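Local coordinates for protein (hdlp (histone deacetylase-like protein)) (Aquifex aeolicus, PDB 1C3P), which probably acts as a zinc-dependent deacetylase of the histone deacetylase family, with an alpha/beta fold built round a parallel sheet, at residues A[64-78]-A[86-100]. Numbering follows the deposited sequence.
Sequences DYINTLMEAERCQCV and YNIGGYENPVSYAMF
E73 reaches from helix 63-75 into the first turn of helix 98-118, where S96 and M99 form a capping box whose S96 N to M99 SD bond is weak, in the arginase-like alpha/beta fold of the histone deacetylases. Its CG stands anti to the backbone N (chi1 180°) and the chain runs on extended, which carries the carboxylate across to the second segment. CB packs on M99 CG at 3.6 Å, and CG and CD pass the Y97 ring at CD2. At the tip, OE1 accepts a bent hydrogen bond of 2.8 Å from F100 N, on the syn side but 32° out of the carboxylate plane, and lies 3.1 Å from Y97 O without bonding to it, while OE2 is bonded to T101 OG1. The carboxylate thus receives at least two donors from the opening of the neighbouring helix, an end whose dipole would probably favour its negative charge.

F100 is a knob among I66, L69, M70 and E73; M70 CG lies over the middle of its ring face, 3.4 Å from the centroid, with SD in an oblique Met-aromatic contact. Further along, L69 CD2 meets I88 CD1, while A72 CB touches M99 CE.

At the other end Y86 lies against Y65, CD1 to CD1 at 3.4 Å with the planes inclined by 35°, and its OH donates a weak bond to D64 OD1, while OD2 of the same carboxylate is bonded to T62 OG1. An alanine in place of Y86 would remove this ring and hydroxyl, and is likely to open a gap beside Y65 and T68 and deprive OD1 of that donor. T68 OG1, 3.3 Å from Y86 CE2, donates to D64 O, which T68 N reaches from the opposite face of the carbonyl plane.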
ATOM      1  N   ASP A  64       4.204  14.524  20.507  1.00 19.77           N
ATOM      2  CA  ASP A  64       5.462  14.032  21.062  1.00 17.88           C
ATOM      3  C   ASP A  64       6.128  13.037  20.097  1.00 21.90           C
ATOM      4  O   ASP A  64       7.357  13.046  19.933  1.00 17.35           O
ATOM      5  CB  ASP A  64       5.245  13.344  22.413  1.00 20.43           C
ATOM      6  CG  ASP A  64       4.313  12.140  22.318  1.00 42.71           C
ATOM      7  OD1 ASP A  64       4.344  11.279  23.226  1.00 45.01           O
ATOM      8  OD2 ASP A  64       3.534  12.057  21.346  1.00 51.77           O
ATOM      9  N   TYR A  65       5.318  12.178  19.480  1.00 16.17           N
ATOM     10  CA  TYR A  65       5.830  11.188  18.527  1.00 15.62           C
ATOM     11  C   TYR A  65       6.373  11.887  17.276  1.00 15.27           C
ATOM     12  O   TYR A  65       7.493  11.610  16.860  1.00 15.96           O
ATOM     13  CB  TYR A  65       4.730  10.166  18.141  1.00 12.04           C
ATOM     14  CG  TYR A  65       5.163   9.196  17.054  1.00 12.23           C
ATOM     15  CD1 TYR A  65       6.322   8.421  17.198  1.00 14.73           C
ATOM     16  CD2 TYR A  65       4.430   9.074  15.866  1.00 13.67           C
ATOM     17  CE1 TYR A  65       6.747   7.551  16.181  1.00 18.23           C
ATOM     18  CE2 TYR A  65       4.847   8.208  14.843  1.00 18.16           C
ATOM     19  CZ  TYR A  65       6.002   7.457  14.999  1.00 16.88           C
ATOM     20  OH  TYR A  65       6.441   6.649  13.967  1.00 14.59           O
ATOM     21  N   ILE A  66       5.592  12.794  16.695  1.00 14.29           N
ATOM     22  CA  ILE A  66       6.027  13.516  15.506  1.00 18.86           C
ATOM     23  C   ILE A  66       7.287  14.297  15.825  1.00 25.20           C
ATOM     24  O   ILE A  66       8.231  14.256  15.046  1.00 14.60           O
ATOM     25  CB  ILE A  66       4.933  14.492  14.989  1.00 15.56           C
ATOM     26  CG1 ILE A  66       3.728  13.691  14.510  1.00 19.68           C
ATOM     27  CG2 ILE A  66       5.481  15.365  13.850  1.00 20.45           C
ATOM     28  CD1 ILE A  66       4.065  12.771  13.322  1.00 29.11           C
ATOM     29  N   ASN A  67       7.317  14.994  16.967  1.00 18.21           N
ATOM     30  CA  ASN A  67       8.508  15.774  17.312  1.00 20.03           C
ATOM     31  C   ASN A  67       9.734  14.890  17.451  1.00 15.87           C
ATOM     32  O   ASN A  67      10.848  15.308  17.109  1.00 18.64           O
ATOM     33  CB  ASN A  67       8.325  16.593  18.598  1.00 21.73           C
ATOM     34  CG  ASN A  67       7.368  17.767  18.420  1.00 21.69           C
ATOM     35  OD1 ASN A  67       7.112  18.214  17.308  1.00 23.97           O
ATOM     36  ND2 ASN A  67       6.854  18.276  19.524  1.00 23.23           N
ATOM     37  N   THR A  68       9.530  13.665  17.924  1.00 16.55           N
ATOM     38  CA  THR A  68      10.638  12.739  18.082  1.00 20.34           C
ATOM     39  C   THR A  68      11.184  12.317  16.718  1.00 16.66           C
ATOM     40  O   THR A  68      12.393  12.207  16.537  1.00 18.79           O
ATOM     41  CB  THR A  68      10.223  11.491  18.881  1.00 22.99           C
ATOM     42  OG1 THR A  68       9.836  11.890  20.208  1.00 21.75           O
ATOM     43  CG2 THR A  68      11.384  10.525  18.986  1.00 17.37           C
ATOM     44  N   LEU A  69      10.298  12.098  15.754  1.00 14.82           N
ATOM     45  CA  LEU A  69      10.759  11.721  14.422  1.00 15.20           C
ATOM     46  C   LEU A  69      11.590  12.856  13.816  1.00 15.11           C
ATOM     47  O   LEU A  69      12.619  12.622  13.174  1.00 13.30           O
ATOM     48  CB  LEU A  69       9.574  11.421  13.494  1.00 16.87           C
ATOM     49  CG  LEU A  69       8.691  10.209  13.805  1.00 14.76           C
ATOM     50  CD1 LEU A  69       7.495  10.175  12.862  1.00 16.81           C
ATOM     51  CD2 LEU A  69       9.506   8.945  13.663  1.00 17.26           C
ATOM     52  N   MET A  70      11.141  14.089  14.011  1.00 13.40           N
ATOM     53  CA  MET A  70      11.873  15.232  13.466  1.00 16.97           C
ATOM     54  C   MET A  70      13.239  15.415  14.109  1.00 19.11           C
ATOM     55  O   MET A  70      14.205  15.740  13.429  1.00 17.10           O
ATOM     56  CB  MET A  70      11.074  16.512  13.639  1.00 14.87           C
ATOM     57  CG  MET A  70       9.702  16.453  12.973  1.00 15.18           C
ATOM     58  SD  MET A  70       8.764  18.002  13.187  1.00 28.71           S
ATOM     59  CE  MET A  70       9.609  19.036  12.020  1.00 21.19           C
ATOM     60  N   GLU A  71      13.309  15.240  15.423  1.00 15.06           N
ATOM     61  CA  GLU A  71      14.569  15.393  16.142  1.00 16.12           C
ATOM     62  C   GLU A  71      15.523  14.250  15.804  1.00 16.48           C
ATOM     63  O   GLU A  71      16.710  14.469  15.536  1.00 17.20           O
ATOM     64  CB  GLU A  71      14.314  15.415  17.650  1.00 16.12           C
ATOM     65  CG  GLU A  71      15.569  15.573  18.465  1.00 20.26           C
ATOM     66  CD  GLU A  71      16.075  17.008  18.513  1.00 32.31           C
ATOM     67  OE1 GLU A  71      16.990  17.284  19.323  1.00 27.07           O
ATOM     68  OE2 GLU A  71      15.559  17.857  17.757  1.00 24.85           O
ATOM     69  N   ALA A  72      15.011  13.023  15.805  1.00 15.68           N
ATOM     70  CA  ALA A  72      15.850  11.874  15.486  1.00 16.07           C
ATOM     71  C   ALA A  72      16.461  12.004  14.096  1.00 19.07           C
ATOM     72  O   ALA A  72      17.653  11.747  13.898  1.00 15.92           O
ATOM     73  CB  ALA A  72      15.034  10.590  15.554  1.00 17.21           C
ATOM     74  N   GLU A  73      15.649  12.403  13.120  1.00 15.86           N
ATOM     75  CA  GLU A  73      16.166  12.517  11.770  1.00 15.50           C
ATOM     76  C   GLU A  73      17.223  13.599  11.559  1.00 20.36           C
ATOM     77  O   GLU A  73      18.297  13.325  11.006  1.00 17.74           O
ATOM     78  CB  GLU A  73      15.025  12.757  10.791  1.00 14.12           C
ATOM     79  CG  GLU A  73      15.498  12.885   9.366  1.00 14.24           C
ATOM     80  CD  GLU A  73      14.374  13.233   8.415  1.00 17.23           C
ATOM     81  OE1 GLU A  73      13.603  12.326   8.044  1.00 18.51           O
ATOM     82  OE2 GLU A  73      14.255  14.425   8.050  1.00 20.88           O
ATOM     83  N   ARG A  74      16.944  14.823  11.993  1.00 21.57           N
ATOM     84  CA  ARG A  74      17.908  15.883  11.732  1.00 19.48           C
ATOM     85  C   ARG A  74      19.192  15.776  12.531  1.00 16.86           C
ATOM     86  O   ARG A  74      20.240  16.216  12.070  1.00 15.41           O
ATOM     87  CB  ARG A  74      17.275  17.279  11.915  1.00 18.48           C
ATOM     88  CG  ARG A  74      16.866  17.650  13.317  1.00 14.96           C
ATOM     89  CD  ARG A  74      16.188  19.026  13.331  1.00 15.05           C
ATOM     90  NE  ARG A  74      16.163  19.483  14.707  1.00 18.16           N
ATOM     91  CZ  ARG A  74      17.157  20.137  15.300  1.00 16.31           C
ATOM     92  NH1 ARG A  74      18.272  20.435  14.633  1.00 19.74           N
ATOM     93  NH2 ARG A  74      17.068  20.408  16.602  1.00 14.73           N
ATOM     94  N   CYS A  75      19.121  15.202  13.723  1.00 17.56           N
ATOM     95  CA  CYS A  75      20.326  15.050  14.545  1.00 18.24           C
ATOM     96  C   CYS A  75      20.933  13.664  14.320  1.00 15.81           C
ATOM     97  O   CYS A  75      21.980  13.320  14.883  1.00 17.79           O
ATOM     98  CB  CYS A  75      19.993  15.254  16.025  1.00 20.94           C
ATOM     99  SG  CYS A  75      19.443  16.928  16.449  1.00 19.30           S
ATOM    100  N   GLN A  76      20.251  12.875  13.496  1.00 15.63           N
ATOM    101  CA  GLN A  76      20.675  11.528  13.138  1.00 23.22           C
ATOM    102  C   GLN A  76      21.005  10.715  14.392  1.00 23.43           C
ATOM    103  O   GLN A  76      22.139  10.281  14.600  1.00 19.93           O
ATOM    104  CB  GLN A  76      21.881  11.624  12.192  1.00 22.99           C
ATOM    105  CG  GLN A  76      22.041  10.411  11.308  1.00 44.69           C
ATOM    106  CD  GLN A  76      20.867  10.244  10.368  1.00 47.78           C
ATOM    107  OE1 GLN A  76      19.717  10.285  10.792  1.00 62.95           O
ATOM    108  NE2 GLN A  76      21.149  10.039   9.094  1.00 45.96           N
ATOM    109  N   CYS A  77      20.000  10.502  15.233  1.00 15.97           N
ATOM    110  CA  CYS A  77      20.214   9.774  16.470  1.00 18.91           C
ATOM    111  C   CYS A  77      18.937   9.137  16.960  1.00 19.68           C
ATOM    112  O   CYS A  77      17.854   9.420  16.460  1.00 20.02           O
ATOM    113  CB  CYS A  77      20.700  10.733  17.566  1.00 24.64           C
ATOM    114  SG  CYS A  77      19.397  11.945  18.087  1.00 25.26           S
ATOM    115  N   VAL A  78      19.089   8.258  17.946  1.00 16.00           N
ATOM    116  CA  VAL A  78      17.952   7.631  18.594  1.00 18.73           C
ATOM    117  C   VAL A  78      17.931   8.312  19.949  1.00 24.02           C
ATOM    118  O   VAL A  78      18.772   8.026  20.814  1.00 24.08           O
ATOM    119  CB  VAL A  78      18.158   6.131  18.802  1.00 15.57           C
ATOM    120  CG1 VAL A  78      16.933   5.527  19.475  1.00 21.27           C
ATOM    121  CG2 VAL A  78      18.431   5.462  17.465  1.00 19.47           C
ATOM    122  N   TYR A  86       8.917   4.699  21.188  1.00 19.45           N
ATOM    123  CA  TYR A  86       8.417   4.950  19.836  1.00 14.26           C
ATOM    124  C   TYR A  86       8.804   3.933  18.784  1.00 19.03           C
ATOM    125  O   TYR A  86       8.454   4.100  17.606  1.00 19.18           O
ATOM    126  CB  TYR A  86       8.890   6.329  19.400  1.00 14.95           C
ATOM    127  CG  TYR A  86       8.419   7.416  20.335  1.00 19.76           C
ATOM    128  CD1 TYR A  86       7.060   7.706  20.464  1.00 18.83           C
ATOM    129  CD2 TYR A  86       9.336   8.179  21.067  1.00 18.14           C
ATOM    130  CE1 TYR A  86       6.618   8.735  21.292  1.00 20.29           C
ATOM    131  CE2 TYR A  86       8.910   9.201  21.894  1.00 22.66           C
ATOM    132  CZ  TYR A  86       7.548   9.475  21.999  1.00 22.61           C
ATOM    133  OH  TYR A  86       7.130  10.486  22.816  1.00 23.68           O
ATOM    134  N   ASN A  87       9.542   2.907  19.203  1.00 17.59           N
ATOM    135  CA  ASN A  87       9.967   1.809  18.314  1.00 18.07           C
ATOM    136  C   ASN A  87      10.887   2.309  17.198  1.00 24.24           C
ATOM    137  O   ASN A  87      10.923   1.739  16.101  1.00 18.57           O
ATOM    138  CB  ASN A  87       8.720   1.130  17.705  1.00 23.87           C
ATOM    139  CG  ASN A  87       8.943  -0.349  17.364  1.00 30.67           C
ATOM    140  OD1 ASN A  87       8.114  -0.984  16.689  1.00 31.55           O
ATOM    141  ND2 ASN A  87      10.040  -0.907  17.846  1.00 20.18           N
ATOM    142  N   ILE A  88      11.645   3.366  17.487  1.00 18.80           N
ATOM    143  CA  ILE A  88      12.574   3.942  16.511  1.00 18.55           C
ATOM    144  C   ILE A  88      14.021   3.533  16.767  1.00 14.36           C
ATOM    145  O   ILE A  88      14.434   3.445  17.913  1.00 21.93           O
ATOM    146  CB  ILE A  88      12.526   5.492  16.574  1.00 26.44           C
ATOM    147  CG1 ILE A  88      11.163   5.972  16.107  1.00 36.30           C
ATOM    148  CG2 ILE A  88      13.602   6.098  15.687  1.00 43.71           C
ATOM    149  CD1 ILE A  88      10.882   5.559  14.712  1.00 24.08           C
ATOM    150  N   GLY A  89      14.785   3.296  15.702  1.00 18.71           N
ATOM    151  CA  GLY A  89      16.190   2.978  15.891  1.00 20.23           C
ATOM    152  C   GLY A  89      16.647   1.570  15.588  1.00 20.85           C
ATOM    153  O   GLY A  89      17.823   1.382  15.279  1.00 25.47           O
ATOM    154  N   GLY A  90      15.753   0.590  15.706  1.00 21.17           N
ATOM    155  CA  GLY A  90      16.127  -0.792  15.419  1.00 24.44           C
ATOM    156  C   GLY A  90      16.235  -1.072  13.929  1.00 30.60           C
ATOM    157  O   GLY A  90      16.047  -0.170  13.121  1.00 28.13           O
ATOM    158  N   TYR A  91      16.553  -2.313  13.555  1.00 23.38           N
ATOM    159  CA  TYR A  91      16.664  -2.690  12.143  1.00 28.48           C
ATOM    160  C   TYR A  91      15.385  -2.365  11.367  1.00 23.59           C
ATOM    161  O   TYR A  91      15.413  -1.932  10.218  1.00 22.64           O
ATOM    162  CB  TYR A  91      16.892  -4.191  12.013  1.00 29.88           C
ATOM    163  CG  TYR A  91      16.742  -4.687  10.585  1.00 33.88           C
ATOM    164  CD1 TYR A  91      17.729  -4.442   9.629  1.00 39.69           C
ATOM    165  CD2 TYR A  91      15.601  -5.392  10.187  1.00 40.63           C
ATOM    166  CE1 TYR A  91      17.588  -4.894   8.314  1.00 31.76           C
ATOM    167  CE2 TYR A  91      15.448  -5.846   8.877  1.00 37.07           C
ATOM    168  CZ  TYR A  91      16.447  -5.596   7.949  1.00 36.22           C
ATOM    169  OH  TYR A  91      16.307  -6.058   6.661  1.00 44.71           O
ATOM    170  N   GLU A  92      14.263  -2.614  12.015  1.00 23.09           N
ATOM    171  CA  GLU A  92      12.956  -2.412  11.417  1.00 26.61           C
ATOM    172  C   GLU A  92      12.600  -0.967  11.045  1.00 25.78           C
ATOM    173  O   GLU A  92      12.283  -0.676   9.881  1.00 24.95           O
ATOM    174  CB  GLU A  92      11.924  -3.016  12.372  1.00 32.57           C
ATOM    175  CG  GLU A  92      10.476  -2.784  12.040  1.00 41.38           C
ATOM    176  CD  GLU A  92       9.568  -3.640  12.906  1.00 49.02           C
ATOM    177  OE1 GLU A  92       8.443  -3.180  13.235  1.00 45.51           O
ATOM    178  OE2 GLU A  92       9.981  -4.780  13.238  1.00 38.16           O
ATOM    179  N   ASN A  93      12.659  -0.067  12.026  1.00 21.41           N
ATOM    180  CA  ASN A  93      12.334   1.347  11.819  1.00 21.14           C
ATOM    181  C   ASN A  93      13.570   2.153  12.218  1.00 22.25           C
ATOM    182  O   ASN A  93      13.574   2.873  13.217  1.00 20.29           O
ATOM    183  CB  ASN A  93      11.144   1.705  12.704  1.00 17.27           C
ATOM    184  CG  ASN A  93      10.031   0.684  12.596  1.00 15.34           C
ATOM    185  OD1 ASN A  93       9.486   0.449  11.508  1.00 20.33           O
ATOM    186  ND2 ASN A  93       9.694   0.049  13.718  1.00 20.49           N
ATOM    187  N   PRO A  94      14.623   2.083  11.389  1.00 25.45           N
ATOM    188  CA  PRO A  94      15.911   2.751  11.594  1.00 23.05           C
ATOM    189  C   PRO A  94      15.895   4.256  11.483  1.00 26.51           C
ATOM    190  O   PRO A  94      14.958   4.838  10.969  1.00 17.36           O
ATOM    191  CB  PRO A  94      16.783   2.160  10.483  1.00 28.71           C
ATOM    192  CG  PRO A  94      16.037   0.909  10.054  1.00 40.02           C
ATOM    193  CD  PRO A  94      14.633   1.406  10.083  1.00 23.03           C
ATOM    194  N   VAL A  95      16.958   4.883  11.972  1.00 21.12           N
ATOM    195  CA  VAL A  95      17.101   6.320  11.819  1.00 17.00           C
ATOM    196  C   VAL A  95      17.559   6.543  10.365  1.00 17.42           C
ATOM    197  O   VAL A  95      18.499   5.895   9.911  1.00 23.43           O
ATOM    198  CB  VAL A  95      18.179   6.865  12.783  1.00 25.15           C
ATOM    199  CG1 VAL A  95      18.546   8.301  12.416  1.00 27.19           C
ATOM    200  CG2 VAL A  95      17.652   6.822  14.211  1.00 17.37           C
ATOM    201  N   SER A  96      16.871   7.410   9.626  1.00 18.84           N
ATOM    202  CA  SER A  96      17.249   7.742   8.242  1.00 21.77           C
ATOM    203  C   SER A  96      16.409   8.940   7.789  1.00 29.09           C
ATOM    204  O   SER A  96      15.481   9.350   8.495  1.00 27.12           O
ATOM    205  CB  SER A  96      16.984   6.585   7.279  1.00 23.11           C
ATOM    206  OG  SER A  96      15.644   6.600   6.822  1.00 24.43           O
ATOM    207  N   TYR A  97      16.709   9.513   6.621  1.00 17.51           N
ATOM    208  CA  TYR A  97      15.895  10.635   6.182  1.00 20.69           C
ATOM    209  C   TYR A  97      14.543  10.212   5.605  1.00 20.12           C
ATOM    210  O   TYR A  97      13.742  11.042   5.180  1.00 19.76           O
ATOM    211  CB  TYR A  97      16.660  11.542   5.217  1.00 21.82           C
ATOM    212  CG  TYR A  97      17.741  12.329   5.937  1.00 22.72           C
ATOM    213  CD1 TYR A  97      19.029  11.810   6.108  1.00 28.47           C
ATOM    214  CD2 TYR A  97      17.446  13.561   6.519  1.00 19.74           C
ATOM    215  CE1 TYR A  97      19.998  12.506   6.844  1.00 24.45           C
ATOM    216  CE2 TYR A  97      18.405  14.266   7.256  1.00 21.63           C
ATOM    217  CZ  TYR A  97      19.674  13.735   7.414  1.00 23.13           C
ATOM    218  OH  TYR A  97      20.610  14.437   8.146  1.00 28.54           O
ATOM    219  N   ALA A  98      14.276   8.918   5.599  1.00 18.56           N
ATOM    220  CA  ALA A  98      12.978   8.467   5.142  1.00 22.23           C
ATOM    221  C   ALA A  98      12.050   8.558   6.348  1.00 23.56           C
ATOM    222  O   ALA A  98      10.844   8.673   6.196  1.00 20.14           O
ATOM    223  CB  ALA A  98      13.039   7.017   4.671  1.00 27.92           C
ATOM    224  N   MET A  99      12.623   8.549   7.549  1.00 16.84           N
ATOM    225  CA  MET A  99      11.779   8.519   8.754  1.00 17.60           C
ATOM    226  C   MET A  99      10.849   9.698   8.932  1.00 18.98           C
ATOM    227  O   MET A  99       9.764   9.552   9.491  1.00 18.21           O
ATOM    228  CB  MET A  99      12.635   8.327  10.011  1.00 17.05           C
ATOM    229  CG  MET A  99      13.222   9.595  10.578  1.00 11.16           C
ATOM    230  SD  MET A  99      14.543   9.132  11.739  1.00 16.54           S
ATOM    231  CE  MET A  99      13.598   8.185  12.979  1.00 17.83           C
ATOM    232  N   PHE A 100      11.260  10.880   8.493  1.00 12.87           N
ATOM    233  CA  PHE A 100      10.340  12.014   8.604  1.00 17.13           C
ATOM    234  C   PHE A 100      10.171  12.762   7.284  1.00 20.54           C
ATOM    235  O   PHE A 100       9.051  13.005   6.846  1.00 21.45           O
ATOM    236  CB  PHE A 100      10.784  13.018   9.667  1.00 15.23           C
ATOM    237  CG  PHE A 100       9.818  14.145   9.834  1.00 15.20           C
ATOM    238  CD1 PHE A 100       8.610  13.947  10.501  1.00 22.96           C
ATOM    239  CD2 PHE A 100      10.059  15.382   9.228  1.00 17.12           C
ATOM    240  CE1 PHE A 100       7.652  14.963  10.558  1.00 19.23           C
ATOM    241  CE2 PHE A 100       9.106  16.401   9.279  1.00 16.99           C
ATOM    242  CZ  PHE A 100       7.899  16.190   9.943  1.00 17.78           C
TER
HETATM  243  O   HOH W   1      20.274  16.776   9.425  1.00 29.81           O